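Alpha-galactosidase (Lactobacillus brevis, PDB 3MI6) probably hydrolyses terminal, non-reducing alpha-D-galactose residues from alpha-D-galactosides, including galactose oligosaccharides, galactomannans and galactolipids, as a glycoside hydrolase family 36 enzyme. Local coordinates at residues P429-H434 and M451-V456; H434-T439 and E486-R491; R444-L449 and M480-T485. All coordinates share one frame; numbering follows the deposited sequence.

Contact 1: residues P429-H434 and M451-V456; sequences PDWLIH and MARPEV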
# COMPACT_ATOMS: atom_id res chain seq x y z
N PRO D 429 37.46 36.96 -24.47
CA PRO D 429 37.38 36.30 -23.17
C PRO D 429 36.15 36.76 -22.40
O PRO D 429 35.56 35.97 -21.66
CB PRO D 429 38.66 36.76 -22.46
CG PRO D 429 39.60 37.11 -23.56
CD PRO D 429 38.74 37.65 -24.68
N ASP D 430 35.78 38.03 -22.58
CA ASP D 430 34.65 38.63 -21.88
C ASP D 430 33.30 38.01 -22.26
O ASP D 430 32.26 38.43 -21.78
CB ASP D 430 34.60 40.15 -22.10
CG ASP D 430 34.33 40.53 -23.56
OD1 ASP D 430 33.35 41.27 -23.81
OD2 ASP D 430 35.10 40.10 -24.45
N TRP D 431 33.34 37.00 -23.13
CA TRP D 431 32.13 36.31 -23.58
C TRP D 431 31.75 35.09 -22.72
O TRP D 431 30.61 34.64 -22.77
CB TRP D 431 32.26 35.90 -25.05
CG TRP D 431 32.00 37.00 -26.03
CD1 TRP D 431 31.89 38.33 -25.77
CD2 TRP D 431 31.81 36.85 -27.45
NE1 TRP D 431 31.64 39.03 -26.93
CE2 TRP D 431 31.59 38.15 -27.97
CE3 TRP D 431 31.80 35.76 -28.32
CZ2 TRP D 431 31.35 38.37 -29.33
CZ3 TRP D 431 31.57 35.98 -29.66
CH2 TRP D 431 31.35 37.28 -30.16
N LEU D 432 32.72 34.55 -21.97
CA LEU D 432 32.48 33.52 -20.95
C LEU D 432 31.62 34.02 -19.79
O LEU D 432 32.01 34.95 -19.09
CB LEU D 432 33.81 33.09 -20.33
CG LEU D 432 34.38 31.72 -20.65
CD1 LEU D 432 35.10 31.80 -21.96
CD2 LEU D 432 35.33 31.27 -19.56
N ILE D 433 30.49 33.38 -19.55
CA ILE D 433 29.74 33.63 -18.32
C ILE D 433 30.60 33.42 -17.07
O ILE D 433 30.97 32.29 -16.74
CB ILE D 433 28.53 32.71 -18.23
CG1 ILE D 433 27.59 32.98 -19.40
CG2 ILE D 433 27.81 32.89 -16.91
CD1 ILE D 433 26.25 32.29 -19.28
N HIS D 434 30.91 34.50 -16.38
CA HIS D 434 31.79 34.40 -15.23
C HIS D 434 31.46 35.45 -14.18
O HIS D 434 31.26 36.60 -14.52
CB HIS D 434 33.23 34.59 -15.67
CG HIS D 434 34.21 34.54 -14.55
ND1 HIS D 434 34.91 35.65 -14.12
CD2 HIS D 434 34.60 33.52 -13.74
CE1 HIS D 434 35.69 35.32 -13.11
NE2 HIS D 434 35.52 34.03 -12.86
N MSE D 451 24.98 33.95 -23.92
CA MSE D 451 23.93 34.05 -24.94
C MSE D 451 23.02 35.25 -24.75
O MSE D 451 22.16 35.52 -25.58
CB MSE D 451 23.07 32.79 -24.93
CG MSE D 451 23.81 31.51 -25.28
SE MSE D 451 24.50 31.52 -27.11
CE MSE D 451 22.83 31.76 -28.07
N ALA D 452 23.17 35.94 -23.63
CA ALA D 452 22.32 37.08 -23.33
C ALA D 452 22.75 38.28 -24.18
O ALA D 452 22.00 39.24 -24.31
CB ALA D 452 22.39 37.42 -21.86
N ARG D 453 23.95 38.20 -24.75
CA ARG D 453 24.48 39.27 -25.58
C ARG D 453 24.15 39.05 -27.05
O ARG D 453 24.50 38.03 -27.63
CB ARG D 453 26.00 39.35 -25.44
CG ARG D 453 26.49 39.54 -24.03
CD ARG D 453 27.89 39.01 -23.91
NE ARG D 453 28.60 39.62 -22.79
CZ ARG D 453 29.56 40.53 -22.93
NH1 ARG D 453 29.95 40.92 -24.14
NH2 ARG D 453 30.14 41.04 -21.85
N PRO D 454 23.46 40.02 -27.66
CA PRO D 454 23.14 39.93 -29.08
C PRO D 454 24.37 39.90 -29.99
O PRO D 454 24.27 39.45 -31.12
CB PRO D 454 22.30 41.19 -29.33
CG PRO D 454 21.69 41.48 -28.00
CD PRO D 454 22.72 41.10 -26.98
N GLU D 455 25.52 40.35 -29.51
CA GLU D 455 26.72 40.23 -30.34
C GLU D 455 27.10 38.76 -30.47
O GLU D 455 27.61 38.32 -31.50
CB GLU D 455 27.89 41.09 -29.82
CG GLU D 455 28.42 40.76 -28.41
CD GLU D 455 27.85 41.68 -27.30
OE1 GLU D 455 26.66 42.10 -27.39
OE2 GLU D 455 28.59 41.96 -26.33
N VAL D 456 26.83 37.99 -29.43
CA VAL D 456 27.16 36.57 -29.43
C VAL D 456 26.29 35.78 -30.40
O VAL D 456 26.80 34.96 -31.17
CB VAL D 456 27.05 35.97 -28.01
CG1 VAL D 456 27.26 34.46 -28.05
CG2 VAL D 456 28.05 36.63 -27.09
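Trp431 and Val456 form the apolar half of this contact, and Asp430, Arg453 and Glu455 the charged half beside it. The indole presents one face to the first turn of helix 454-471. Val456 CG2 stands over that face, 3.9 Å from the centroid of the five-membered ring and 17° off its normal, a CH-pi contact in which the two side chains slide past each other in opposite directions. With CG1 of Val456 anti to the backbone N (chi1 175°), CG2 is the methyl that meets the ring. Glu455 approaches the indole obliquely, its CG 3.9 Å from Trp431 CZ2. Arg453 is also oblique to the ring, with NH1 3.6 Å from Trp431 CD1, so the guanidinium is not laid flat on the indole. His428 stacks on Trp431, and Tyr459, farther along the same helix, meets it edge-to-face.

The charged half turns on the extended side chain of Arg453, the N-cap residue of the helix. Asp430 crosses it at about a right angle, with carboxylate and guanidinium planes 79° apart, and a long salt bridge runs from Asp430 OD1 to Arg453 NH1 at 3.4 Å. The backbone O of Asp430 lies over one guanidinium face, offset toward the rim. Across the helix start, Arg453 NH1 is 2.8 Å from Glu455 OE2, a salt bridge whose hydrogen bond is weak in angle, while Glu455 OE1 pairs with Arg491. Asp430 OD1 and Glu455 OE2 are 5.4 Å apart, and the single cation bridging them probably offsets their repulsion. With a long ion pair between the segments and a weak bond to Glu455, the network probably ties the 3-10 turn of 429-431 to the helix start mainly by charge.

Contact 2: residues H434-T439 and E486-R491; sequences HAPKST and EMFSSR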
# COMPACT_ATOMS: atom_id res chain seq x y z
N HIS D 434 30.91 34.50 -16.38
CA HIS D 434 31.79 34.40 -15.23
C HIS D 434 31.46 35.45 -14.18
O HIS D 434 31.26 36.60 -14.52
CB HIS D 434 33.23 34.59 -15.67
CG HIS D 434 34.21 34.54 -14.55
ND1 HIS D 434 34.91 35.65 -14.12
CD2 HIS D 434 34.60 33.52 -13.74
CE1 HIS D 434 35.69 35.32 -13.11
NE2 HIS D 434 35.52 34.03 -12.86
N ALA D 435 31.40 35.05 -12.92
CA ALA D 435 31.18 36.02 -11.84
C ALA D 435 32.50 36.70 -11.44
O ALA D 435 33.50 36.04 -11.15
CB ALA D 435 30.51 35.36 -10.66
N PRO D 436 32.51 38.04 -11.43
CA PRO D 436 33.71 38.87 -11.29
C PRO D 436 34.92 38.29 -10.52
O PRO D 436 36.02 38.28 -11.12
CB PRO D 436 33.16 40.14 -10.64
CG PRO D 436 31.81 40.29 -11.30
CD PRO D 436 31.30 38.88 -11.59
N LYS D 437 34.78 37.82 -9.28
CA LYS D 437 36.01 37.43 -8.56
C LYS D 437 36.16 35.92 -8.34
O LYS D 437 37.09 35.46 -7.67
CB LYS D 437 36.12 38.18 -7.23
CG LYS D 437 36.95 39.46 -7.31
CD LYS D 437 36.07 40.69 -7.54
CE LYS D 437 35.22 41.02 -6.31
NZ LYS D 437 34.02 41.85 -6.67
N SER D 438 35.26 35.16 -8.94
CA SER D 438 35.11 33.77 -8.59
C SER D 438 36.07 32.87 -9.36
O SER D 438 36.63 33.28 -10.37
CB SER D 438 33.68 33.34 -8.88
OG SER D 438 33.44 33.39 -10.27
N THR D 439 36.24 31.66 -8.85
CA THR D 439 37.07 30.64 -9.47
C THR D 439 36.22 29.85 -10.45
O THR D 439 35.33 29.12 -10.05
CB THR D 439 37.60 29.66 -8.41
OG1 THR D 439 38.14 30.40 -7.31
CG2 THR D 439 38.67 28.74 -8.99
N GLU D 486 28.61 29.76 -11.62
CA GLU D 486 29.00 31.16 -11.35
C GLU D 486 28.35 32.15 -12.30
O GLU D 486 29.05 32.84 -13.01
CB GLU D 486 30.51 31.33 -11.46
CG GLU D 486 31.29 30.61 -10.41
CD GLU D 486 31.94 29.37 -10.95
OE1 GLU D 486 32.00 29.25 -12.19
OE2 GLU D 486 32.37 28.52 -10.14
N MSE D 487 27.04 32.24 -12.29
CA MSE D 487 26.32 33.07 -13.26
C MSE D 487 26.47 34.59 -13.15
O MSE D 487 26.13 35.21 -12.14
CB MSE D 487 24.85 32.70 -13.25
CG MSE D 487 24.52 31.69 -14.32
SE MSE D 487 22.85 30.78 -13.93
CE MSE D 487 23.50 28.95 -14.22
N PHE D 488 26.96 35.19 -14.22
CA PHE D 488 27.08 36.63 -14.27
C PHE D 488 27.14 37.10 -15.72
O PHE D 488 27.67 36.41 -16.58
CB PHE D 488 28.32 37.09 -13.50
CG PHE D 488 28.34 38.58 -13.22
CD1 PHE D 488 29.01 39.45 -14.07
CD2 PHE D 488 27.69 39.10 -12.11
CE1 PHE D 488 29.03 40.82 -13.81
CE2 PHE D 488 27.70 40.44 -11.85
CZ PHE D 488 28.38 41.32 -12.71
N SER D 489 26.59 38.27 -15.98
CA SER D 489 26.69 38.88 -17.29
C SER D 489 27.15 40.31 -17.08
O SER D 489 26.53 41.07 -16.34
CB SER D 489 25.33 38.85 -17.99
OG SER D 489 25.39 39.44 -19.28
N SER D 490 28.25 40.69 -17.72
CA SER D 490 28.72 42.07 -17.67
C SER D 490 27.83 42.98 -18.52
O SER D 490 27.82 44.20 -18.36
CB SER D 490 30.18 42.17 -18.11
OG SER D 490 30.42 41.45 -19.31
N ARG D 491 27.06 42.36 -19.42
CA ARG D 491 26.15 43.06 -20.30
C ARG D 491 24.94 43.59 -19.56
O ARG D 491 24.22 44.45 -20.05
CB ARG D 491 25.68 42.10 -21.40
CG ARG D 491 24.58 42.64 -22.28
CD ARG D 491 25.02 43.93 -22.95
NE ARG D 491 23.99 44.44 -23.85
CZ ARG D 491 24.02 44.29 -25.17
NH1 ARG D 491 25.05 43.66 -25.74
NH2 ARG D 491 23.04 44.79 -25.92
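Pro436 and Phe488 meet where a type I beta turn, Ala435 to Ser438, packs on the loop that leads from barrel strand 475-478 to helix 500-518. This is the tight part of the contact, although the proline itself is exposed. Pro436 CD sits over the centre of the phenyl ring, 3.4 Å from its centroid and 14° off the normal, a CH-pi contact. The proline crosses the phenylalanine at about a right angle, and its CG continues over the same ring, 3.8 Å from Phe488 CZ. Phe488 CG is anti to the backbone N (chi1 -166°), which places it beneath Pro436 CD. Nearer the backbone, Ala435 CB and Phe488 CB pack at 4.0 Å, and Ser438 OG lies 3.5 Å from Glu486 CG. An alanine in place of Phe488 would probably leave Pro436 CD and CG without the ring face they rest on and open a gap beside the turn, although the CB contact with Ala435 would remain.

The Thr439 end is looser, and Thr439 is exposed; a second subunit reaches both ends, packing on Ala435 and Pro436 too. Glu486 OE2 comes 3.0 Å from Thr439 O, but both are acceptors and cannot bond each other; Lys82 of the second subunit lies near both, making only weak interactions with them, while Glu102 of that subunit accepts a hydrogen bond from Thr439 N. Glu486 OE1 is held within the chain by Thr441 N.

The turn is also braced from within. Ala435 O accepts from Ser438 N and, at 2.8 Å, from Ser438 OG. His434 NE2 donates to Ser438 O at 2.8 Å, the oxygen close to the imidazole plane and the nitrogen 44° above the carbonyl plane.

Contact 3: residues R444-L449 and M480-T485; sequences RHQFVL and MNRYAT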
# COMPACT_ATOMS: atom_id res chain seq x y z
N ARG D 444 32.86 19.33 -18.04
CA ARG D 444 33.46 18.60 -19.14
C ARG D 444 34.52 19.48 -19.82
O ARG D 444 34.58 19.58 -21.05
CB ARG D 444 32.38 18.17 -20.16
CG ARG D 444 32.85 17.10 -21.13
CD ARG D 444 31.90 16.92 -22.31
NE ARG D 444 32.45 15.94 -23.25
CZ ARG D 444 31.93 15.64 -24.44
NH1 ARG D 444 30.82 16.25 -24.86
NH2 ARG D 444 32.51 14.73 -25.22
N HIS D 445 35.34 20.15 -19.00
CA HIS D 445 36.47 20.95 -19.48
C HIS D 445 36.08 22.10 -20.43
O HIS D 445 36.78 22.40 -21.39
CB HIS D 445 37.56 20.03 -20.09
CG HIS D 445 37.60 18.65 -19.49
ND1 HIS D 445 36.94 17.58 -20.04
CD2 HIS D 445 38.20 18.19 -18.37
CE1 HIS D 445 37.13 16.51 -19.29
NE2 HIS D 445 37.88 16.85 -18.27
N GLN D 446 34.94 22.74 -20.14
CA GLN D 446 34.41 23.85 -20.94
C GLN D 446 33.55 24.83 -20.11
O GLN D 446 33.24 24.59 -18.93
CB GLN D 446 33.57 23.31 -22.10
CG GLN D 446 32.16 22.90 -21.71
CD GLN D 446 31.54 21.88 -22.68
OE1 GLN D 446 30.33 21.91 -22.94
NE2 GLN D 446 32.36 20.96 -23.20
N PHE D 447 33.17 25.95 -20.73
CA PHE D 447 32.38 26.97 -20.05
C PHE D 447 31.34 27.48 -21.01
O PHE D 447 31.39 27.14 -22.19
CB PHE D 447 33.29 28.11 -19.61
CG PHE D 447 34.39 27.66 -18.72
CD1 PHE D 447 35.54 27.10 -19.25
CD2 PHE D 447 34.26 27.75 -17.34
CE1 PHE D 447 36.54 26.66 -18.44
CE2 PHE D 447 35.26 27.31 -16.52
CZ PHE D 447 36.41 26.77 -17.06
N VAL D 448 30.41 28.30 -20.53
CA VAL D 448 29.31 28.71 -21.39
C VAL D 448 29.38 30.17 -21.85
O VAL D 448 29.76 31.05 -21.08
CB VAL D 448 27.91 28.29 -20.81
CG1 VAL D 448 28.05 27.55 -19.49
CG2 VAL D 448 27.01 29.48 -20.65
N LEU D 449 29.05 30.40 -23.12
CA LEU D 449 29.00 31.75 -23.69
C LEU D 449 27.82 32.53 -23.17
O LEU D 449 26.73 32.00 -23.01
CB LEU D 449 28.84 31.67 -25.21
CG LEU D 449 29.98 31.00 -25.95
CD1 LEU D 449 29.60 30.78 -27.41
CD2 LEU D 449 31.22 31.86 -25.79
N MSE D 480 24.68 20.29 -26.24
CA MSE D 480 24.83 21.21 -25.11
C MSE D 480 25.19 20.40 -23.86
O MSE D 480 24.30 19.80 -23.23
CB MSE D 480 23.54 22.01 -24.91
CG MSE D 480 23.71 23.29 -24.11
SE MSE D 480 23.71 23.05 -22.17
CE MSE D 480 21.80 22.72 -21.83
N ASN D 481 26.47 20.39 -23.50
CA ASN D 481 27.04 19.36 -22.62
C ASN D 481 27.51 19.74 -21.21
O ASN D 481 28.18 18.95 -20.56
CB ASN D 481 28.19 18.66 -23.34
CG ASN D 481 27.70 17.72 -24.43
OD1 ASN D 481 28.15 17.78 -25.58
ND2 ASN D 481 26.78 16.84 -24.07
N ARG D 482 27.18 20.92 -20.73
CA ARG D 482 27.40 21.19 -19.31
C ARG D 482 26.35 22.15 -18.76
O ARG D 482 25.60 22.74 -19.51
CB ARG D 482 28.79 21.76 -19.07
CG ARG D 482 28.96 23.17 -19.55
CD ARG D 482 30.05 23.84 -18.82
NE ARG D 482 29.63 24.28 -17.50
CZ ARG D 482 30.44 24.86 -16.62
NH1 ARG D 482 31.72 25.04 -16.93
NH2 ARG D 482 29.99 25.25 -15.43
N TYR D 483 26.31 22.28 -17.44
CA TYR D 483 25.39 23.22 -16.80
C TYR D 483 26.14 24.49 -16.35
O TYR D 483 27.23 24.41 -15.80
CB TYR D 483 24.65 22.55 -15.63
CG TYR D 483 23.69 21.47 -16.07
CD1 TYR D 483 22.70 21.75 -17.02
CD2 TYR D 483 23.76 20.17 -15.55
CE1 TYR D 483 21.81 20.77 -17.43
CE2 TYR D 483 22.88 19.19 -15.96
CZ TYR D 483 21.91 19.49 -16.91
OH TYR D 483 21.01 18.51 -17.34
N ALA D 484 25.56 25.66 -16.60
CA ALA D 484 26.24 26.89 -16.24
C ALA D 484 26.48 26.99 -14.73
O ALA D 484 25.78 26.38 -13.92
CB ALA D 484 25.53 28.14 -16.78
N THR D 485 27.49 27.78 -14.38
CA THR D 485 28.03 27.84 -13.04
C THR D 485 28.56 29.28 -12.86
O THR D 485 28.88 29.97 -13.86
CB THR D 485 29.11 26.73 -12.90
OG1 THR D 485 28.80 25.87 -11.81
CG2 THR D 485 30.49 27.28 -12.74
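Within the predicted substrate site of the (beta/alpha)8 barrel, Arg444 lies alongside Asn481, both pointing the same way; each is a predicted substrate-binding residue, and Asn481 adjoins the predicted nucleophile Asp479. Their guanidinium and amide planes stand 80° apart. Arg444 is extended, and its NE forms a salt bridge with Asp377.

Arg482 ties the two segments together. Its NH1 donates to Gln446 O at 2.6 Å, in the carbonyl plane and with an N-H...O angle of 153°, and it also bonds Thr441 O. NE and NH2 grip Tyr483 O side-on, each at 2.9 Å. Both oxygens, of Gln446 and Tyr483, lie in the guanidinium plane, and together they probably fix its rotation. A bend at chi3 (-79°) turns NE out of line with the rest of the chain. Gln446 and Arg482 slide past each other in opposite directions, with Gln446 CG 3.7 Å from Arg482 CD. Val448 CG1 lies over one face of the Arg482 guanidinium, 4.1 Å from NE, and touches Ala484 CB at 3.7 Å.

Strand 447-448 pairs antiparallel with strand 417-418, whose Met417 packs on Gln446 and Val448. Segment 480-485 runs on from barrel strand 475-478 toward helix 500-518, and Tyr483 and Thr485 pack against a second subunit.

How the contacts relate
From the N terminus, the chain passes 429-434 and 434-439, which share His434, then 444-449, 451-456, 480-485 and 486-491. Contact 1 closes the shortest loop, returning at the start of helix 454-471 after strand 447-448. Contact 3 begins inside that loop and closes beyond barrel strand 475-478, so the two cross. Contact 2 closes the longest loop; it crosses contact 1 and encloses contact 3. Contacts 1 and 2 touch where Pro454 packs on Arg491 and Ile433 on the backbone of Phe488, while Ile433 N probably bonds Val448 O of contact 3. Together they tie the loop after strand 417-418 to the one leading to helix 500-518, with contacts 2 and 3 meeting the second subunit.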